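Local coordinates for Mgp-operon protein 3 (Mycoplasma pneumoniae, PDB 6RJ1) that probably serves as a surface adhesin, its P40/P90 extracellular region taking part in attachment of the bacterium to sugars on host cells, at residues 362-374 and 442-454. Residues are numbered along the deposited sequence; the frame is centred on the assembly and turned at random.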
# COMPACT_ATOMS: atom_id res chain seq x y z
N ALA A 362 -16.13 -6.93 5.28
CA ALA A 362 -14.83 -6.26 5.42
C ALA A 362 -14.32 -5.89 4.04
O ALA A 362 -13.87 -4.76 3.84
CB ALA A 362 -13.84 -7.16 6.15
N LEU A 363 -14.45 -6.82 3.06
CA LEU A 363 -14.03 -6.63 1.67
C LEU A 363 -14.85 -5.55 0.98
O LEU A 363 -14.26 -4.66 0.37
CB LEU A 363 -14.10 -7.94 0.87
CG LEU A 363 -13.14 -9.05 1.29
CD1 LEU A 363 -13.67 -10.40 0.84
CD2 LEU A 363 -11.72 -8.80 0.78
N HIS A 364 -16.19 -5.60 1.09
CA HIS A 364 -17.09 -4.59 0.52
C HIS A 364 -16.67 -3.17 0.94
O HIS A 364 -16.67 -2.25 0.12
CB HIS A 364 -18.55 -4.88 0.95
CG HIS A 364 -19.47 -3.73 0.68
ND1 HIS A 364 -19.95 -3.47 -0.59
CD2 HIS A 364 -19.92 -2.77 1.52
CE1 HIS A 364 -20.68 -2.38 -0.49
NE2 HIS A 364 -20.69 -1.92 0.76
N GLN A 365 -16.30 -3.01 2.23
CA GLN A 365 -15.85 -1.78 2.88
C GLN A 365 -14.48 -1.31 2.36
O GLN A 365 -14.18 -0.12 2.44
CB GLN A 365 -15.81 -1.99 4.40
CG GLN A 365 -16.17 -0.75 5.21
CD GLN A 365 -17.63 -0.34 5.10
OE1 GLN A 365 -18.56 -1.12 5.36
NE2 GLN A 365 -17.86 0.91 4.74
N MET A 366 -13.65 -2.25 1.85
CA MET A 366 -12.32 -1.99 1.29
C MET A 366 -12.38 -1.57 -0.20
O MET A 366 -11.34 -1.25 -0.80
CB MET A 366 -11.45 -3.25 1.39
CG MET A 366 -11.01 -3.57 2.76
SD MET A 366 -10.28 -5.21 2.78
CE MET A 366 -8.70 -4.86 2.05
N GLY A 367 -13.58 -1.62 -0.77
CA GLY A 367 -13.80 -1.27 -2.17
C GLY A 367 -13.75 -2.48 -3.08
O GLY A 367 -13.59 -2.33 -4.30
N VAL A 368 -13.89 -3.68 -2.51
CA VAL A 368 -13.90 -4.92 -3.27
C VAL A 368 -15.37 -5.15 -3.64
O VAL A 368 -16.25 -4.96 -2.80
CB VAL A 368 -13.27 -6.09 -2.46
CG1 VAL A 368 -13.57 -7.45 -3.07
CG2 VAL A 368 -11.76 -5.91 -2.31
N ILE A 369 -15.64 -5.49 -4.91
CA ILE A 369 -17.00 -5.75 -5.39
C ILE A 369 -17.48 -7.09 -4.80
O ILE A 369 -16.98 -8.15 -5.19
CB ILE A 369 -17.13 -5.71 -6.95
CG1 ILE A 369 -16.65 -4.35 -7.54
CG2 ILE A 369 -18.57 -6.06 -7.41
CD1 ILE A 369 -16.29 -4.40 -9.03
N VAL A 370 -18.40 -7.02 -3.84
CA VAL A 370 -19.00 -8.19 -3.21
C VAL A 370 -20.49 -8.22 -3.62
O VAL A 370 -21.31 -7.53 -3.00
CB VAL A 370 -18.79 -8.27 -1.67
CG1 VAL A 370 -19.39 -9.55 -1.09
CG2 VAL A 370 -17.31 -8.18 -1.31
N PRO A 371 -20.83 -8.94 -4.71
CA PRO A 371 -22.24 -8.97 -5.15
C PRO A 371 -23.20 -9.49 -4.08
O PRO A 371 -22.91 -10.48 -3.40
CB PRO A 371 -22.21 -9.86 -6.41
CG PRO A 371 -20.78 -9.85 -6.85
CD PRO A 371 -19.98 -9.77 -5.59
N GLY A 372 -24.32 -8.79 -3.92
CA GLY A 372 -25.34 -9.09 -2.92
C GLY A 372 -25.19 -8.24 -1.67
O GLY A 372 -26.04 -8.28 -0.78
N LEU A 373 -24.08 -7.47 -1.61
CA LEU A 373 -23.71 -6.57 -0.52
C LEU A 373 -23.61 -5.11 -0.99
O LEU A 373 -23.26 -4.24 -0.20
CB LEU A 373 -22.37 -7.02 0.10
CG LEU A 373 -22.43 -7.78 1.41
CD1 LEU A 373 -22.94 -9.20 1.21
CD2 LEU A 373 -21.08 -7.81 2.06
N GLU A 374 -23.93 -4.84 -2.28
CA GLU A 374 -23.89 -3.49 -2.86
C GLU A 374 -25.12 -2.66 -2.45
O GLU A 374 -26.22 -3.21 -2.31
CB GLU A 374 -23.77 -3.54 -4.39
CG GLU A 374 -22.66 -4.43 -4.91
CD GLU A 374 -23.14 -5.55 -5.82
OE1 GLU A 374 -24.14 -6.23 -5.46
OE2 GLU A 374 -22.53 -5.76 -6.89
N ALA A 442 -19.83 -16.26 -6.66
CA ALA A 442 -18.40 -15.99 -6.56
C ALA A 442 -18.17 -14.50 -6.86
O ALA A 442 -18.96 -13.89 -7.60
CB ALA A 442 -17.63 -16.84 -7.56
N LEU A 443 -17.10 -13.92 -6.30
CA LEU A 443 -16.75 -12.51 -6.51
C LEU A 443 -16.27 -12.31 -7.95
O LEU A 443 -15.74 -13.26 -8.51
CB LEU A 443 -15.60 -12.09 -5.57
CG LEU A 443 -15.77 -12.19 -4.05
CD1 LEU A 443 -14.48 -11.85 -3.36
CD2 LEU A 443 -16.86 -11.28 -3.54
N PRO A 444 -16.34 -11.09 -8.53
CA PRO A 444 -15.74 -10.89 -9.87
C PRO A 444 -14.21 -11.08 -9.87
O PRO A 444 -13.58 -11.06 -8.81
CB PRO A 444 -16.12 -9.44 -10.20
CG PRO A 444 -17.22 -9.09 -9.26
CD PRO A 444 -16.93 -9.84 -8.03
N ASN A 445 -13.62 -11.25 -11.08
CA ASN A 445 -12.18 -11.45 -11.38
C ASN A 445 -11.24 -10.59 -10.51
O ASN A 445 -11.62 -9.49 -10.09
CB ASN A 445 -11.88 -11.10 -12.86
CG ASN A 445 -12.77 -11.73 -13.88
OD1 ASN A 445 -12.40 -12.72 -14.51
ND2 ASN A 445 -13.95 -11.15 -14.08
N VAL A 446 -9.98 -11.05 -10.35
CA VAL A 446 -8.92 -10.31 -9.66
C VAL A 446 -8.69 -9.00 -10.44
O VAL A 446 -8.58 -7.93 -9.84
CB VAL A 446 -7.63 -11.16 -9.53
CG1 VAL A 446 -6.43 -10.32 -9.09
CG2 VAL A 446 -7.84 -12.33 -8.57
N ILE A 447 -8.68 -9.09 -11.80
CA ILE A 447 -8.46 -7.95 -12.70
C ILE A 447 -9.57 -6.88 -12.56
O ILE A 447 -9.26 -5.69 -12.61
CB ILE A 447 -8.21 -8.41 -14.17
CG1 ILE A 447 -7.61 -7.27 -15.02
CG2 ILE A 447 -9.45 -9.03 -14.83
CD1 ILE A 447 -6.20 -6.83 -14.64
N THR A 448 -10.83 -7.31 -12.33
CA THR A 448 -11.97 -6.41 -12.11
C THR A 448 -11.78 -5.69 -10.76
O THR A 448 -11.95 -4.47 -10.69
CB THR A 448 -13.27 -7.23 -12.16
OG1 THR A 448 -13.37 -7.87 -13.42
CG2 THR A 448 -14.50 -6.39 -11.88
N GLN A 449 -11.42 -6.47 -9.71
CA GLN A 449 -11.19 -5.96 -8.36
C GLN A 449 -10.05 -4.98 -8.34
O GLN A 449 -10.13 -3.98 -7.63
CB GLN A 449 -10.92 -7.08 -7.34
CG GLN A 449 -11.99 -8.18 -7.28
CD GLN A 449 -13.31 -7.78 -6.66
OE1 GLN A 449 -13.60 -6.60 -6.40
NE2 GLN A 449 -14.14 -8.78 -6.42
N LEU A 450 -9.00 -5.24 -9.14
CA LEU A 450 -7.85 -4.35 -9.25
C LEU A 450 -8.27 -3.06 -9.96
O LEU A 450 -7.82 -1.99 -9.55
CB LEU A 450 -6.66 -5.01 -9.96
CG LEU A 450 -5.95 -6.15 -9.22
CD1 LEU A 450 -5.06 -6.93 -10.16
CD2 LEU A 450 -5.17 -5.65 -8.03
N TYR A 451 -9.16 -3.13 -10.97
CA TYR A 451 -9.63 -1.92 -11.63
C TYR A 451 -10.46 -1.05 -10.68
O TYR A 451 -10.17 0.14 -10.53
CB TYR A 451 -10.38 -2.19 -12.95
CG TYR A 451 -10.89 -0.92 -13.59
CD1 TYR A 451 -10.04 -0.09 -14.33
CD2 TYR A 451 -12.20 -0.48 -13.38
CE1 TYR A 451 -10.49 1.12 -14.86
CE2 TYR A 451 -12.66 0.73 -13.90
CZ TYR A 451 -11.80 1.52 -14.64
OH TYR A 451 -12.26 2.70 -15.16
N HIS A 452 -11.49 -1.65 -10.04
CA HIS A 452 -12.39 -0.98 -9.10
C HIS A 452 -11.66 -0.34 -7.92
O HIS A 452 -11.96 0.79 -7.57
CB HIS A 452 -13.48 -1.94 -8.62
CG HIS A 452 -14.62 -1.27 -7.92
ND1 HIS A 452 -14.70 -1.23 -6.55
CD2 HIS A 452 -15.68 -0.62 -8.44
CE1 HIS A 452 -15.81 -0.57 -6.27
NE2 HIS A 452 -16.44 -0.18 -7.38
N THR A 453 -10.67 -1.05 -7.33
CA THR A 453 -9.88 -0.51 -6.22
C THR A 453 -8.85 0.54 -6.68
O THR A 453 -8.53 1.44 -5.91
CB THR A 453 -9.24 -1.63 -5.37
OG1 THR A 453 -8.46 -2.49 -6.20
CG2 THR A 453 -10.25 -2.44 -4.57
N SER A 454 -8.34 0.45 -7.93
CA SER A 454 -7.34 1.41 -8.45
C SER A 454 -7.88 2.83 -8.68
O SER A 454 -7.10 3.79 -8.75
CB SER A 454 -6.66 0.88 -9.71
OG SER A 454 -7.57 0.78 -10.80
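Where helix 360-365 ends in a Schellman motif, the chain leaving it is fastened by side chains of helix 446-454, chiefly Gln449 and His452. The carboxamide of Gln449 grips both the N-H and the C=O of Ile369: OE1 takes Ile369 N at 2.8 Å on a lone pair, and NE2 gives an almost straight bond, 178°, to Ile369 O at 3.2 Å. A carboxamide suits this place because it carries an acceptor and a donor side by side, matching those two backbone groups; a bend at chi2 (-71°) turns this one toward them. One turn on, His452 ND1 donates to Gly367 O at 2.7 Å, nearly in the imidazole plane. Gly367 is the positive-phi residue of the Schellman motif; with no CB, it takes these angles without crowding the carbonyl O of Met366. Ile369 lays CG1 over the His452 ring in a CH-pi contact, 3.8 Å from the centroid, while its side chain crosses that of Pro444 at about a right angle, Ile369 CG2 lying 3.8 Å from Pro444 CG. The apolar seam continues before helix 446-454, where Leu443 CD2 fits against both methyls of Val370 and lies 4.0 Å from Pro371 CD. Helix 446-454 is also tied to strand 64-66, Thr448 OG1 hydrogen-bonding with Val64 N.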